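PDB 2YOC: pullulanase from Klebsiella oxytoca, which hydrolyses alpha-1,6-glucosidic linkages in pullulan and related alpha-glucans, and is a substrate of a type 2 secretion system. Local coordinates for the interface of chains A and B and the interface of chains A and C. Residues are numbered along the deposited sequence; one frame, centred on the assembly and turned at random. Chains: chain A/B/C, Pullulanase.

Contact 1: the interface of chains A and B. Residues chain A 29-30, 32; chain B 786, 789-791, 969-970.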
loop_
_atom_site.group_PDB
_atom_site.type_symbol
_atom_site.label_atom_id
_atom_site.label_comp_id
_atom_site.label_asym_id
_atom_site.label_seq_id
_atom_site.Cartn_x
_atom_site.Cartn_y
_atom_site.Cartn_z
ATOM N N ALA A 29 -1.717 5.751 9.730
ATOM C CA ALA A 29 -0.510 6.556 9.510
ATOM C C ALA A 29 -0.266 7.526 10.702
ATOM O O ALA A 29 -1.206 7.860 11.421
ATOM C CB ALA A 29 -0.646 7.345 8.218
ATOM N N VAL A 30 0.987 7.964 10.918
ATOM C CA VAL A 30 1.279 8.907 11.991
ATOM C C VAL A 30 0.713 10.319 11.672
ATOM O O VAL A 30 0.888 10.809 10.550
ATOM C CB VAL A 30 2.745 8.921 12.509
ATOM C CG1 VAL A 30 3.200 7.524 12.915
ATOM C CG2 VAL A 30 3.705 9.542 11.503
ATOM N N GLY A 32 -0.235 14.458 11.585
ATOM C CA GLY A 32 0.504 15.685 11.332
ATOM C C GLY A 32 -0.154 16.990 11.742
ATOM O O GLY A 32 -0.192 17.941 10.949
ATOM N N ILE B 786 9.532 6.431 8.927
ATOM C CA ILE B 786 8.223 7.024 8.640
ATOM C C ILE B 786 8.251 7.603 7.231
ATOM O O ILE B 786 8.980 8.570 6.960
ATOM C CB ILE B 786 7.792 8.033 9.726
ATOM C CG1 ILE B 786 7.723 7.389 11.150
ATOM C CG2 ILE B 786 6.518 8.753 9.346
ATOM C CD1 ILE B 786 6.902 6.035 11.327
ATOM N N ASP B 789 4.087 9.433 3.456
ATOM C CA ASP B 789 2.669 9.420 3.829
ATOM C C ASP B 789 2.416 9.248 5.327
ATOM O O ASP B 789 1.263 9.283 5.762
ATOM C CB ASP B 789 1.940 8.324 3.055
ATOM C CG ASP B 789 2.025 8.471 1.558
ATOM O OD1 ASP B 789 2.048 9.638 1.069
ATOM O OD2 ASP B 789 2.059 7.431 0.869
ATOM N N GLY B 790 3.473 9.079 6.110
ATOM C CA GLY B 790 3.321 8.897 7.552
ATOM C C GLY B 790 3.253 7.446 8.003
ATOM O O GLY B 790 3.149 7.186 9.199
ATOM N N ALA B 791 3.348 6.484 7.062
ATOM C CA ALA B 791 3.364 5.059 7.396
ATOM C C ALA B 791 4.750 4.597 7.852
ATOM O O ALA B 791 5.779 5.084 7.350
ATOM C CB ALA B 791 2.930 4.238 6.198
ATOM N N SER B 969 4.031 13.017 6.341
ATOM C CA SER B 969 3.242 13.675 5.317
ATOM C C SER B 969 3.421 15.188 5.362
ATOM O O SER B 969 3.509 15.840 4.321
ATOM C CB SER B 969 1.773 13.295 5.482
ATOM O OG SER B 969 1.490 12.677 6.734
ATOM N N ASP B 970 3.513 15.734 6.575
ATOM C CA ASP B 970 3.651 17.160 6.882
ATOM C C ASP B 970 5.077 17.736 6.746
ATOM O O ASP B 970 5.258 18.935 6.994
ATOM C CB ASP B 970 3.118 17.420 8.312
ATOM C CG ASP B 970 3.738 16.578 9.437
ATOM O OD1 ASP B 970 4.359 15.518 9.135
ATOM O OD2 ASP B 970 3.553 16.940 10.620
HETATM O O HOH W 1 3.015 12.201 9.542
#
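A:Val30 buries more surface than any other residue of this small patch between two copies of the enzyme. Its backbone N donates a hydrogen bond of 2.9 Å to the carbonyl O of B:Gly790. The bond is nearly straight, 175° at the hydrogen. The donor stands above the carbonyl plane and not on a lone pair. The valine side chain takes part through CG2, which fills the crowded position between backbone N and carbonyl carbon (chi1 -54° for CG1). CG2 meets CG2 of B:Ile786 tip to tip at 3.6 Å. A:Ala29 adds its methyl CB, 3.7 Å from the carbonyl O of B:Asp789. The backbone O of A:Val30 also turns toward chain B and is 2.7 Å from a water. That water is also 3.2 Å from the hydroxyl OG of B:Ser969, so it bridges the chains. A:Gly32 has no side chain and rests its CA against carboxylate OD2 of B:Asp970 at 3.4 Å. The patch is mostly backbone and small groups, and it may be a crystal contact. On chain A it lies in the loop between strands 23-24 and 41-47. On chain B it combines the loop between strands 784-786 and 792-794 with the loop between strands 962-965 and 975-981.

Contact 2: the interface of chains A and C. Residues chain A 173, 212-215, 234; chain C 178-179, 181-183.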
loop_
_atom_site.group_PDB
_atom_site.type_symbol
_atom_site.label_atom_id
_atom_site.label_comp_id
_atom_site.label_asym_id
_atom_site.label_seq_id
_atom_site.Cartn_x
_atom_site.Cartn_y
_atom_site.Cartn_z
ATOM N N ASN A 173 1.573 -13.507 42.877
ATOM C CA ASN A 173 0.322 -13.622 42.118
ATOM C C ASN A 173 -0.325 -12.323 41.585
ATOM O O ASN A 173 -1.150 -12.393 40.680
ATOM C CB ASN A 173 -0.681 -14.335 43.011
ATOM C CG ASN A 173 -1.538 -15.342 42.303
ATOM O OD1 ASN A 173 -1.126 -16.013 41.329
ATOM N ND2 ASN A 173 -2.744 -15.520 42.833
ATOM N N THR A 212 -6.101 -12.061 34.857
ATOM C CA THR A 212 -7.542 -12.119 35.133
ATOM C C THR A 212 -7.874 -11.123 36.221
ATOM O O THR A 212 -7.115 -11.042 37.194
ATOM C CB THR A 212 -7.973 -13.536 35.547
ATOM O OG1 THR A 212 -7.666 -13.737 36.933
ATOM C CG2 THR A 212 -7.342 -14.639 34.684
ATOM N N PRO A 213 -9.000 -10.380 36.116
ATOM C CA PRO A 213 -9.331 -9.409 37.161
ATOM C C PRO A 213 -9.537 -10.033 38.543
ATOM O O PRO A 213 -10.181 -11.089 38.676
ATOM C CB PRO A 213 -10.596 -8.744 36.627
ATOM C CG PRO A 213 -11.159 -9.699 35.667
ATOM C CD PRO A 213 -10.003 -10.360 35.039
ATOM N N THR A 214 -8.909 -9.409 39.553
ATOM C CA THR A 214 -8.995 -9.802 40.963
ATOM C C THR A 214 -9.102 -8.581 41.869
ATOM O O THR A 214 -9.167 -7.446 41.401
ATOM C CB THR A 214 -7.880 -10.818 41.365
ATOM O OG1 THR A 214 -8.215 -11.404 42.622
ATOM C CG2 THR A 214 -6.500 -10.192 41.462
ATOM N N THR A 215 -9.126 -8.811 43.154
ATOM C CA THR A 215 -9.201 -7.723 44.107
ATOM C C THR A 215 -7.905 -7.647 44.932
ATOM O O THR A 215 -7.279 -8.680 45.244
ATOM C CB THR A 215 -10.490 -7.816 44.942
ATOM O OG1 THR A 215 -10.716 -9.180 45.351
ATOM C CG2 THR A 215 -11.689 -7.285 44.188
ATOM N N LYS A 234 -4.781 -11.138 38.625
ATOM C CA LYS A 234 -4.236 -12.420 39.068
ATOM C C LYS A 234 -3.408 -13.015 37.941
ATOM O O LYS A 234 -3.856 -13.022 36.797
ATOM C CB LYS A 234 -5.377 -13.374 39.467
ATOM C CG LYS A 234 -4.945 -14.566 40.304
ATOM C CD LYS A 234 -6.048 -15.615 40.441
ATOM C CE LYS A 234 -5.821 -16.620 41.557
ATOM N NZ LYS A 234 -4.768 -17.611 41.261
ATOM N N PRO C 178 -15.557 -11.474 40.311
ATOM C CA PRO C 178 -14.122 -11.192 40.539
ATOM C C PRO C 178 -13.807 -10.764 42.001
ATOM O O PRO C 178 -12.713 -11.041 42.510
ATOM C CB PRO C 178 -13.796 -10.079 39.526
ATOM C CG PRO C 178 -15.021 -9.898 38.705
ATOM C CD PRO C 178 -16.179 -10.480 39.417
ATOM N N GLY C 179 -14.776 -10.120 42.658
ATOM C CA GLY C 179 -14.632 -9.656 44.029
ATOM C C GLY C 179 -14.422 -10.742 45.065
ATOM O O GLY C 179 -13.843 -10.491 46.119
ATOM N N GLN C 181 -12.770 -13.540 44.423
ATOM C CA GLN C 181 -11.565 -14.275 44.015
ATOM C C GLN C 181 -10.545 -14.323 45.162
ATOM O O GLN C 181 -10.215 -13.274 45.741
ATOM C CB GLN C 181 -10.940 -13.643 42.750
ATOM C CG GLN C 181 -9.546 -14.134 42.403
ATOM C CD GLN C 181 -9.527 -14.828 41.078
ATOM O OE1 GLN C 181 -9.312 -14.207 40.004
ATOM N NE2 GLN C 181 -9.727 -16.142 41.133
ATOM N N ASP C 182 -10.065 -15.552 45.480
ATOM C CA ASP C 182 -9.078 -15.867 46.513
ATOM C C ASP C 182 -9.533 -15.571 47.955
ATOM O O ASP C 182 -8.754 -15.782 48.894
ATOM C CB ASP C 182 -7.708 -15.234 46.197
ATOM C CG ASP C 182 -7.068 -15.616 44.851
ATOM O OD1 ASP C 182 -7.137 -16.811 44.473
ATOM O OD2 ASP C 182 -6.421 -14.724 44.217
ATOM N N LYS C 183 -10.791 -15.116 48.148
ATOM C CA LYS C 183 -11.317 -14.792 49.480
ATOM C C LYS C 183 -11.663 -16.061 50.263
ATOM O O LYS C 183 -12.142 -17.021 49.645
ATOM C CB LYS C 183 -12.491 -13.805 49.397
ATOM C CG LYS C 183 -12.196 -12.552 48.564
ATOM C CD LYS C 183 -10.977 -11.790 49.069
ATOM C CE LYS C 183 -10.699 -10.518 48.319
ATOM N NZ LYS C 183 -11.819 -9.544 48.416
#
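A:Lys234 reaches from the end of strand 232-234 across to a loop of chain C. The patch joins the pullulanase N2 regions of both chains and may be a crystal contact. The lysine CG is anti to the backbone N (chi1 -163°), and the chain stays extended as far as CE. CB of A:Lys234 is 4.1 Å from the amide OE1 of C:Gln181. CG runs on beside carboxylate OD2 of C:Asp182. CD of A:Lys234 packs obliquely against the glutamine amide, 3.6 Å from CD of C:Gln181. CE of A:Lys234 points at the carboxylate of C:Asp182, 3.7 Å from its CG, so the two side chains meet tip to tip. The chain then bends at chi4 (-73°), which swings the ammonium away. NZ of A:Lys234 ends 4.1 Å from OD1 of C:Asp182, too long for a salt bridge, although the opposite charges may still attract. C:Gln181 crosses A:Thr214 at about a right angle. CB of C:Gln181 lies 3.5 Å from the hydroxyl OG1 of A:Thr214. The amide is thus held between strand 212-214 and the lysine chain. C:Pro178 adds a ring atom, CB, 3.8 Å from the carbonyl O of A:Pro213. OG1 of A:Thr215 makes weak hydrogen bonds with O of C:Gly179 and NZ of C:Lys183. C:Lys183 curls back at chi2 and chi4, and its NZ donates to the carbonyl O of C:Gly179 at 3.2 Å, nearly along the C=O axis.

Contact 3: the interface of chains A and B. Residues chain A 355-356, 358, 601-602; chain B 984-985, 987.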
loop_
_atom_site.group_PDB
_atom_site.type_symbol
_atom_site.label_atom_id
_atom_site.label_comp_id
_atom_site.label_asym_id
_atom_site.label_seq_id
_atom_site.Cartn_x
_atom_site.Cartn_y
_atom_site.Cartn_z
ATOM N N GLN A 355 15.665 0.943 33.457
ATOM C CA GLN A 355 15.929 2.312 32.984
ATOM C C GLN A 355 16.482 2.314 31.554
ATOM O O GLN A 355 16.084 3.166 30.768
ATOM C CB GLN A 355 16.907 3.038 33.913
ATOM C CG GLN A 355 16.891 4.528 33.716
ATOM C CD GLN A 355 17.871 5.208 34.620
ATOM O OE1 GLN A 355 17.914 4.986 35.832
ATOM N NE2 GLN A 355 18.639 6.101 34.068
ATOM N N SER A 356 17.412 1.385 31.232
ATOM C CA SER A 356 18.060 1.264 29.914
ATOM C C SER A 356 17.351 0.169 29.049
ATOM O O SER A 356 17.612 0.022 27.847
ATOM C CB SER A 356 19.532 0.895 30.108
ATOM O OG SER A 356 19.670 -0.320 30.840
ATOM N N LYS A 358 17.979 -2.751 28.949
ATOM C CA LYS A 358 18.971 -3.744 28.545
ATOM C C LYS A 358 19.581 -4.630 29.645
ATOM O O LYS A 358 19.382 -4.395 30.838
ATOM C CB LYS A 358 19.981 -3.174 27.576
ATOM C CG LYS A 358 20.678 -1.952 28.031
ATOM C CD LYS A 358 21.584 -1.435 26.908
ATOM C CE LYS A 358 22.985 -1.106 27.412
ATOM N NZ LYS A 358 23.023 0.135 28.250
ATOM N N PRO A 601 22.023 2.673 35.417
ATOM C CA PRO A 601 23.125 1.739 35.110
ATOM C C PRO A 601 24.455 2.382 34.696
ATOM O O PRO A 601 25.402 1.667 34.374
ATOM C CB PRO A 601 22.520 0.856 34.011
ATOM C CG PRO A 601 21.554 1.750 33.313
ATOM C CD PRO A 601 21.068 2.786 34.294
ATOM N N THR A 602 24.537 3.713 34.675
ATOM C CA THR A 602 25.762 4.347 34.200
ATOM C C THR A 602 26.551 5.131 35.226
ATOM O O THR A 602 27.788 5.037 35.217
ATOM C CB THR A 602 25.559 5.095 32.886
ATOM O OG1 THR A 602 24.581 6.102 33.050
ATOM C CG2 THR A 602 25.130 4.196 31.769
HETATM N N MSE B 984 22.369 5.561 26.820
HETATM C CA MSE B 984 22.196 4.326 27.583
HETATM C C MSE B 984 21.230 3.285 26.949
HETATM O O MSE B 984 21.423 2.075 27.130
HETATM C CB MSE B 984 21.870 4.670 29.065
HETATM C CG MSE B 984 20.453 4.433 29.540
HETATM SE SE MSE B 984 20.143 5.119 31.325
HETATM C CE MSE B 984 18.795 6.426 30.837
ATOM N N LYS B 985 20.200 3.750 26.221
ATOM C CA LYS B 985 19.240 2.834 25.672
ATOM C C LYS B 985 19.765 2.143 24.441
ATOM O O LYS B 985 19.249 1.078 24.098
ATOM C CB LYS B 985 17.886 3.522 25.453
ATOM C CG LYS B 985 16.978 3.413 26.652
ATOM C CD LYS B 985 15.940 4.497 26.620
ATOM C CE LYS B 985 14.565 3.934 26.391
ATOM N NZ LYS B 985 13.694 4.075 27.601
ATOM N N GLY B 987 23.060 1.100 24.040
ATOM C CA GLY B 987 24.014 0.110 24.489
ATOM C C GLY B 987 25.222 0.781 25.103
ATOM O O GLY B 987 25.103 1.585 26.041
#
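The turn between strands 344-353 and 358-364 of chain A, with the first residue of the second strand, meets a loop of chain B that follows strand 975-981. The chain A loop at A:Pro601 and A:Thr602 closes one side. The selenomethionine B:Met984 carries most of the contact from chain B. Its CG lies 3.7 Å from CB of A:Ser356. Further out, SE of B:Met984 packs across A:Pro601, 3.9 Å from CD of the ring. The chain bends at chi3 (117°), and the tip CE turns toward A:Gln355. That glutamine is extended, with CG anti to the backbone N, and crosses the selenomethionine at about a right angle. Its amide NE2 touches both SE and CE of B:Met984, each at 3.3 Å. The polar link comes from A:Lys358. Its NZ donates to the backbone O of B:Met984 at 2.8 Å, in the carbonyl plane. Bends at chi3 and chi4 place the ammonium there. It sits near two carbonyls of the same loop, firmly bonded to one and weakly to O of B:Gly987. This may be a crystal contact. In chain A the turn belongs to the carbohydrate-binding module 48 region. In chain B the loop lies between the calcium ligands B:Asp982 and B:Ser989, so the ion may steady it.

Contact 4: the interface of chains A and C. Residues chain A 66, 68, 70, 83, 112, 114, 121, 124, 126, 128; chain C 82-84, 119.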
loop_
_atom_site.group_PDB
_atom_site.type_symbol
_atom_site.label_atom_id
_atom_site.label_comp_id
_atom_site.label_asym_id
_atom_site.label_seq_id
_atom_site.Cartn_x
_atom_site.Cartn_y
_atom_site.Cartn_z
ATOM N N TYR A 66 -11.961 22.451 30.980
ATOM C CA TYR A 66 -12.227 23.413 32.044
ATOM C C TYR A 66 -10.995 24.335 32.051
ATOM O O TYR A 66 -9.901 23.924 32.455
ATOM C CB TYR A 66 -12.509 22.771 33.428
ATOM C CG TYR A 66 -12.753 23.798 34.518
ATOM C CD1 TYR A 66 -13.963 24.482 34.605
ATOM C CD2 TYR A 66 -11.755 24.117 35.437
ATOM C CE1 TYR A 66 -14.177 25.455 35.580
ATOM C CE2 TYR A 66 -11.963 25.078 36.427
ATOM C CZ TYR A 66 -13.177 25.743 36.499
ATOM O OH TYR A 66 -13.379 26.687 37.484
ATOM N N TRP A 68 -9.263 28.137 33.046
ATOM C CA TRP A 68 -9.323 29.092 34.159
ATOM C C TRP A 68 -8.026 29.842 34.406
ATOM O O TRP A 68 -6.939 29.272 34.330
ATOM C CB TRP A 68 -9.752 28.366 35.454
ATOM C CG TRP A 68 -8.900 27.168 35.790
ATOM C CD1 TRP A 68 -8.853 25.965 35.132
ATOM C CD2 TRP A 68 -7.964 27.073 36.861
ATOM N NE1 TRP A 68 -7.931 25.134 35.724
ATOM C CE2 TRP A 68 -7.381 25.783 36.798
ATOM C CE3 TRP A 68 -7.567 27.948 37.880
ATOM C CZ2 TRP A 68 -6.404 25.363 37.701
ATOM C CZ3 TRP A 68 -6.613 27.526 38.780
ATOM C CH2 TRP A 68 -6.040 26.251 38.689
ATOM N N ASN A 70 -5.393 31.911 36.891
ATOM C CA ASN A 70 -4.862 31.979 38.257
ATOM C C ASN A 70 -3.535 32.751 38.312
ATOM O O ASN A 70 -2.945 33.014 37.255
ATOM C CB ASN A 70 -4.812 30.590 38.955
ATOM C CG ASN A 70 -3.589 29.698 38.748
ATOM O OD1 ASN A 70 -2.807 29.837 37.797
ATOM N ND2 ASN A 70 -3.433 28.717 39.629
ATOM N N TRP A 83 -17.842 25.273 36.638
ATOM C CA TRP A 83 -17.236 23.946 36.529
ATOM C C TRP A 83 -18.224 23.045 35.804
ATOM O O TRP A 83 -17.795 22.195 35.025
ATOM C CB TRP A 83 -16.863 23.371 37.912
ATOM C CG TRP A 83 -16.469 21.918 37.893
ATOM C CD1 TRP A 83 -17.280 20.844 38.135
ATOM C CD2 TRP A 83 -15.187 21.383 37.544
ATOM N NE1 TRP A 83 -16.575 19.673 37.983
ATOM C CE2 TRP A 83 -15.289 19.972 37.609
ATOM C CE3 TRP A 83 -13.948 21.958 37.206
ATOM C CZ2 TRP A 83 -14.199 19.132 37.344
ATOM C CZ3 TRP A 83 -12.871 21.126 36.941
ATOM C CH2 TRP A 83 -13.000 19.735 37.013
ATOM N N ASN A 112 -3.931 27.207 32.175
ATOM C CA ASN A 112 -4.411 26.060 32.976
ATOM C C ASN A 112 -5.495 25.289 32.211
ATOM O O ASN A 112 -6.607 25.798 32.038
ATOM C CB ASN A 112 -4.965 26.484 34.352
ATOM C CG ASN A 112 -4.014 27.222 35.244
ATOM O OD1 ASN A 112 -3.083 26.650 35.825
ATOM N ND2 ASN A 112 -4.292 28.500 35.433
ATOM N N ILE A 114 -7.727 21.651 31.948
ATOM C CA ILE A 114 -8.210 20.410 32.547
ATOM C C ILE A 114 -9.027 19.780 31.445
ATOM O O ILE A 114 -10.074 20.307 31.055
ATOM C CB ILE A 114 -8.993 20.551 33.886
ATOM C CG1 ILE A 114 -8.075 21.093 35.006
ATOM C CG2 ILE A 114 -9.620 19.193 34.288
ATOM C CD1 ILE A 114 -8.779 21.765 36.136
ATOM N N LYS A 121 -12.369 14.501 34.804
ATOM C CA LYS A 121 -10.996 14.740 34.338
ATOM C C LYS A 121 -10.503 13.580 33.479
ATOM O O LYS A 121 -10.567 12.436 33.930
ATOM C CB LYS A 121 -10.035 14.872 35.531
ATOM C CG LYS A 121 -10.130 16.152 36.325
ATOM C CD LYS A 121 -9.134 16.101 37.499
ATOM C CE LYS A 121 -8.041 17.151 37.441
ATOM N NZ LYS A 121 -7.089 16.951 36.315
ATOM N N ASP A 124 -5.321 13.086 34.743
ATOM C CA ASP A 124 -5.203 13.068 36.216
ATOM C C ASP A 124 -4.698 14.381 36.826
ATOM O O ASP A 124 -5.369 14.953 37.694
ATOM C CB ASP A 124 -4.381 11.846 36.701
ATOM C CG ASP A 124 -3.105 11.547 35.905
ATOM O OD1 ASP A 124 -3.199 10.832 34.876
ATOM O OD2 ASP A 124 -2.007 11.973 36.349
ATOM N N ASP A 126 -3.435 18.492 36.657
ATOM C CA ASP A 126 -3.870 19.764 36.075
ATOM C C ASP A 126 -2.731 20.205 35.155
ATOM O O ASP A 126 -1.587 20.371 35.609
ATOM C CB ASP A 126 -4.113 20.837 37.165
ATOM C CG ASP A 126 -5.091 20.479 38.278
ATOM O OD1 ASP A 126 -5.781 19.435 38.159
ATOM O OD2 ASP A 126 -5.171 21.247 39.264
ATOM N N ARG A 128 -0.387 22.512 32.733
ATOM C CA ARG A 128 0.104 23.878 32.707
ATOM C C ARG A 128 0.959 23.984 31.455
ATOM O O ARG A 128 2.060 23.421 31.402
ATOM C CB ARG A 128 0.871 24.235 34.000
ATOM C CG ARG A 128 -0.043 24.688 35.147
ATOM C CD ARG A 128 0.746 25.157 36.358
ATOM N NE ARG A 128 -0.109 25.750 37.396
ATOM C CZ ARG A 128 0.301 26.071 38.622
ATOM N NH1 ARG A 128 1.562 25.860 38.986
ATOM N NH2 ARG A 128 -0.547 26.602 39.494
ATOM N N ASP C 82 -9.611 29.539 42.656
ATOM C CA ASP C 82 -8.501 28.693 42.207
ATOM C C ASP C 82 -8.808 27.201 42.421
ATOM O O ASP C 82 -9.112 26.778 43.541
ATOM C CB ASP C 82 -7.192 29.131 42.927
ATOM C CG ASP C 82 -5.833 28.648 42.405
ATOM O OD1 ASP C 82 -5.803 27.942 41.393
ATOM O OD2 ASP C 82 -4.800 29.001 43.016
ATOM N N TRP C 83 -8.783 26.426 41.313
ATOM C CA TRP C 83 -8.973 24.974 41.317
ATOM C C TRP C 83 -7.729 24.336 41.939
ATOM O O TRP C 83 -7.858 23.334 42.644
ATOM C CB TRP C 83 -9.231 24.431 39.892
ATOM C CG TRP C 83 -9.181 22.927 39.782
ATOM C CD1 TRP C 83 -8.107 22.169 39.425
ATOM C CD2 TRP C 83 -10.230 22.008 40.102
ATOM N NE1 TRP C 83 -8.426 20.835 39.492
ATOM C CE2 TRP C 83 -9.727 20.707 39.898
ATOM C CE3 TRP C 83 -11.564 22.156 40.508
ATOM C CZ2 TRP C 83 -10.499 19.564 40.111
ATOM C CZ3 TRP C 83 -12.329 21.023 40.717
ATOM C CH2 TRP C 83 -11.796 19.745 40.523
ATOM N N ASN C 84 -6.530 24.935 41.690
ATOM C CA ASN C 84 -5.245 24.495 42.248
ATOM C C ASN C 84 -5.163 24.755 43.756
ATOM O O ASN C 84 -4.296 24.175 44.421
ATOM C CB ASN C 84 -4.049 25.114 41.505
ATOM C CG ASN C 84 -3.465 24.230 40.414
ATOM O OD1 ASN C 84 -3.235 23.027 40.595
ATOM N ND2 ASN C 84 -3.150 24.823 39.269
ATOM N N THR C 119 -5.644 17.500 43.850
ATOM C CA THR C 119 -6.428 18.066 42.753
ATOM C C THR C 119 -7.130 16.941 41.982
ATOM O O THR C 119 -7.237 16.984 40.755
ATOM C CB THR C 119 -5.652 19.157 41.969
ATOM O OG1 THR C 119 -4.516 18.585 41.337
ATOM C CG2 THR C 119 -5.183 20.327 42.856
#
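C:Trp83 carries its indole anti to the backbone N (chi1 169°), and A:Trp83 has the same torsion. With these torsions the two six-membered rings lie stacked, planes 4° apart and centroids 4.3 Å apart. The patch joins the bacterial pullanase-associated regions of both chains and may be a crystal contact. A:Ile114 presses CD1 onto the same face of C:Trp83, 3.6 Å from the centroid of its five-membered ring. A:Trp68 takes the crowded position between backbone N and carbonyl carbon (chi1 54°). One face of its ring receives CB of C:Trp83, 3.8 Å from the six-membered centroid. CB of A:Asn112 supports the opposite face. The indole NE1 of C:Trp83 gives a weak hydrogen bond to carboxylate OD1 of A:Asp126, which lies at the ring edge. A:Lys121 NZ forms a salt bridge to that same OD1 at 3.4 Å and may hold the carboxylate in place. C:Asn84 is modelled with OD1 2.9 Å from OD2 of A:Asp126. Both atoms can only accept, so this is a clash. A turned amide would offer its NH2 to the carboxylate instead, which is plausible at this resolution. At the far end, ND2 of A:Asn70 donates to OD1 of C:Asp82 at 3.1 Å, from above the carboxylate plane. ND2 of A:Asn112 donates to the backbone O of A:Trp68, and to OD1 of A:Asn70 at 3.1 Å from above its carbonyl plane, which may limit the rotation of that amide.

Contacts 1 and 3 join chains A and B, and contacts 2 and 4 join chains A and C. The C-alpha centres lie about 30 Å apart for contacts 1 and 3 and about 35 Å for contacts 2 and 4. Contacts 1 and 2 are farthest apart, at about 42 Å. On chain B, contacts 1 and 3 use the loops at the two ends of strand 975-981. Contacts 2 and 4 use N-terminal regions of both chains, and Trp83 serves on both sides of contact 4. Chain A thus bridges two neighbours. The deposited assembly has four copies, but the structure alone does not show whether these contacts form in solution.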